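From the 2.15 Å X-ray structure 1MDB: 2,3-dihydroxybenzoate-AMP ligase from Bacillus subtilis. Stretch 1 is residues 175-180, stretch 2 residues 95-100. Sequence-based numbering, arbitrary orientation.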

# COMPACT_ATOMS: atom_id res chain seq x y z
N LYS A 175 27.96 -7.73 18.71
CA LYS A 175 26.90 -7.80 19.70
C LYS A 175 26.07 -6.54 19.51
O LYS A 175 26.62 -5.44 19.52
CB LYS A 175 27.48 -7.81 21.11
CG LYS A 175 28.69 -8.72 21.29
CD LYS A 175 29.31 -8.53 22.67
CE LYS A 175 30.50 -9.44 22.89
NZ LYS A 175 31.04 -9.28 24.28
N LEU A 176 24.77 -6.69 19.33
CA LEU A 176 23.92 -5.52 19.14
C LEU A 176 23.04 -5.27 20.35
O LEU A 176 22.73 -6.19 21.11
CB LEU A 176 23.02 -5.68 17.90
CG LEU A 176 23.68 -5.74 16.51
CD1 LEU A 176 24.78 -4.69 16.41
CD2 LEU A 176 24.24 -7.13 16.27
N PRO A 177 22.65 -4.00 20.56
CA PRO A 177 21.80 -3.65 21.70
C PRO A 177 20.53 -4.48 21.66
O PRO A 177 20.14 -4.98 20.60
CB PRO A 177 21.52 -2.16 21.47
CG PRO A 177 22.75 -1.69 20.75
CD PRO A 177 22.96 -2.81 19.76
N GLU A 178 19.89 -4.63 22.81
CA GLU A 178 18.66 -5.40 22.87
C GLU A 178 17.52 -4.65 22.20
O GLU A 178 17.34 -3.46 22.43
CB GLU A 178 18.27 -5.69 24.32
CG GLU A 178 16.85 -6.21 24.45
CD GLU A 178 16.46 -6.49 25.88
OE1 GLU A 178 16.53 -5.56 26.71
OE2 GLU A 178 16.09 -7.65 26.18
N VAL A 179 16.77 -5.36 21.37
CA VAL A 179 15.63 -4.77 20.69
C VAL A 179 14.40 -5.45 21.26
O VAL A 179 14.31 -6.68 21.26
CB VAL A 179 15.67 -5.03 19.16
CG1 VAL A 179 14.47 -4.38 18.51
CG2 VAL A 179 16.95 -4.49 18.56
N LYS A 180 13.47 -4.66 21.77
CA LYS A 180 12.25 -5.18 22.35
C LYS A 180 11.13 -5.31 21.33
O LYS A 180 11.01 -4.51 20.40
CB LYS A 180 11.77 -4.28 23.49
CG LYS A 180 12.73 -4.17 24.66
CD LYS A 180 12.16 -3.18 25.67
CE LYS A 180 13.10 -2.93 26.82
NZ LYS A 180 12.51 -1.91 27.73
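Stretch 2 95-100: LFRLGA

Stretch 1 has an extended backbone without regular secondary structure, its phi/psi values staying in the polyproline and beta region from Lys-175 to Lys-180. Stretch 2 carries the last part of a helix that begins earlier in the chain, and Gly-99 is the first residue to leave helical phi/psi, with phi 77° and psi 15°. Inside this turn Ala-100 N donates to Leu-95 O at 2.9 Å, while Gly-99 N to Phe-96 O, at 3.3 Å, is weak. In CA register, Leu-176 pairs with Leu-98 (CA to CA 6.1 Å) and Val-179 with Gly-99 (CA to CA 5.8 Å). The register advances in the same sense in both stretches, three residues of the extended segment against one step of the other.

No hydrogen bond links the two stretches, so the contact rests on packing, with 235 Å² buried over both sides. Leu-176 and Val-179 point their CA-to-CB bonds toward the helix end, and Glu-178 between them points away. Val-179, in the t rotamer, sets CG2 against backbone: 3.8 Å from Phe-96 O, 3.8 Å from Arg-97 O and 4.0 Å from Gly-99 N. One methyl thus covers polar atoms of the turn without bonding to them. An ideal CB on Gly-99 would lie 3.7 Å from Val-179 CG2, close but no clash; the positive phi is the clearer reason for glycine.

Leu-176 repeats the theme, its CB lying 3.6 Å from Arg-97 O, and adds a looser apolar contact in which its CD1 is 4.5 Å from Leu-98 CD1. Leu-98 starts away from stretch 1, but its end comes nearer. Arg-97 differs: its CB leaves sideways and its end leads away, with NH2 hydrogen-bonded elsewhere in the structure; its closest contacts to Leu-176, Pro-177 and Val-179 are all through O. The rule to read here is apolar side chains laid on a helix terminus, largely against its backbone.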

# COMPACT_ATOMS: atom_id res chain seq x y z
N LEU A 95 18.67 -2.96 9.82
CA LEU A 95 18.21 -1.82 10.61
C LEU A 95 17.39 -2.36 11.77
O LEU A 95 17.50 -1.89 12.90
CB LEU A 95 17.37 -0.88 9.75
CG LEU A 95 18.18 -0.10 8.71
CD1 LEU A 95 17.24 0.66 7.78
CD2 LEU A 95 19.13 0.87 9.43
N PHE A 96 16.56 -3.36 11.48
CA PHE A 96 15.73 -3.98 12.50
C PHE A 96 16.58 -4.55 13.65
O PHE A 96 16.20 -4.44 14.82
CB PHE A 96 14.88 -5.10 11.87
CG PHE A 96 13.70 -4.60 11.07
CD1 PHE A 96 13.09 -5.42 10.13
CD2 PHE A 96 13.18 -3.32 11.28
CE1 PHE A 96 11.97 -4.98 9.42
CE2 PHE A 96 12.06 -2.88 10.56
CZ PHE A 96 11.46 -3.71 9.64
N ARG A 97 17.72 -5.16 13.32
CA ARG A 97 18.59 -5.74 14.36
C ARG A 97 19.41 -4.72 15.14
O ARG A 97 19.88 -5.00 16.24
CB ARG A 97 19.52 -6.80 13.76
CG ARG A 97 18.77 -7.95 13.09
CD ARG A 97 19.30 -9.31 13.49
NE ARG A 97 19.72 -10.07 12.32
CZ ARG A 97 19.25 -11.25 11.96
NH1 ARG A 97 18.32 -11.86 12.67
NH2 ARG A 97 19.72 -11.83 10.87
N LEU A 98 19.58 -3.53 14.56
CA LEU A 98 20.33 -2.46 15.20
C LEU A 98 19.36 -1.59 15.98
O LEU A 98 19.77 -0.68 16.71
CB LEU A 98 21.04 -1.61 14.14
CG LEU A 98 21.82 -0.37 14.58
CD1 LEU A 98 22.83 -0.73 15.67
CD2 LEU A 98 22.52 0.23 13.37
N GLY A 99 18.07 -1.86 15.83
CA GLY A 99 17.07 -1.06 16.51
C GLY A 99 16.87 0.29 15.83
O GLY A 99 16.29 1.22 16.41
N ALA A 100 17.37 0.41 14.60
CA ALA A 100 17.22 1.64 13.83
C ALA A 100 15.89 1.56 13.07
O ALA A 100 15.43 0.48 12.70
CB ALA A 100 18.38 1.80 12.86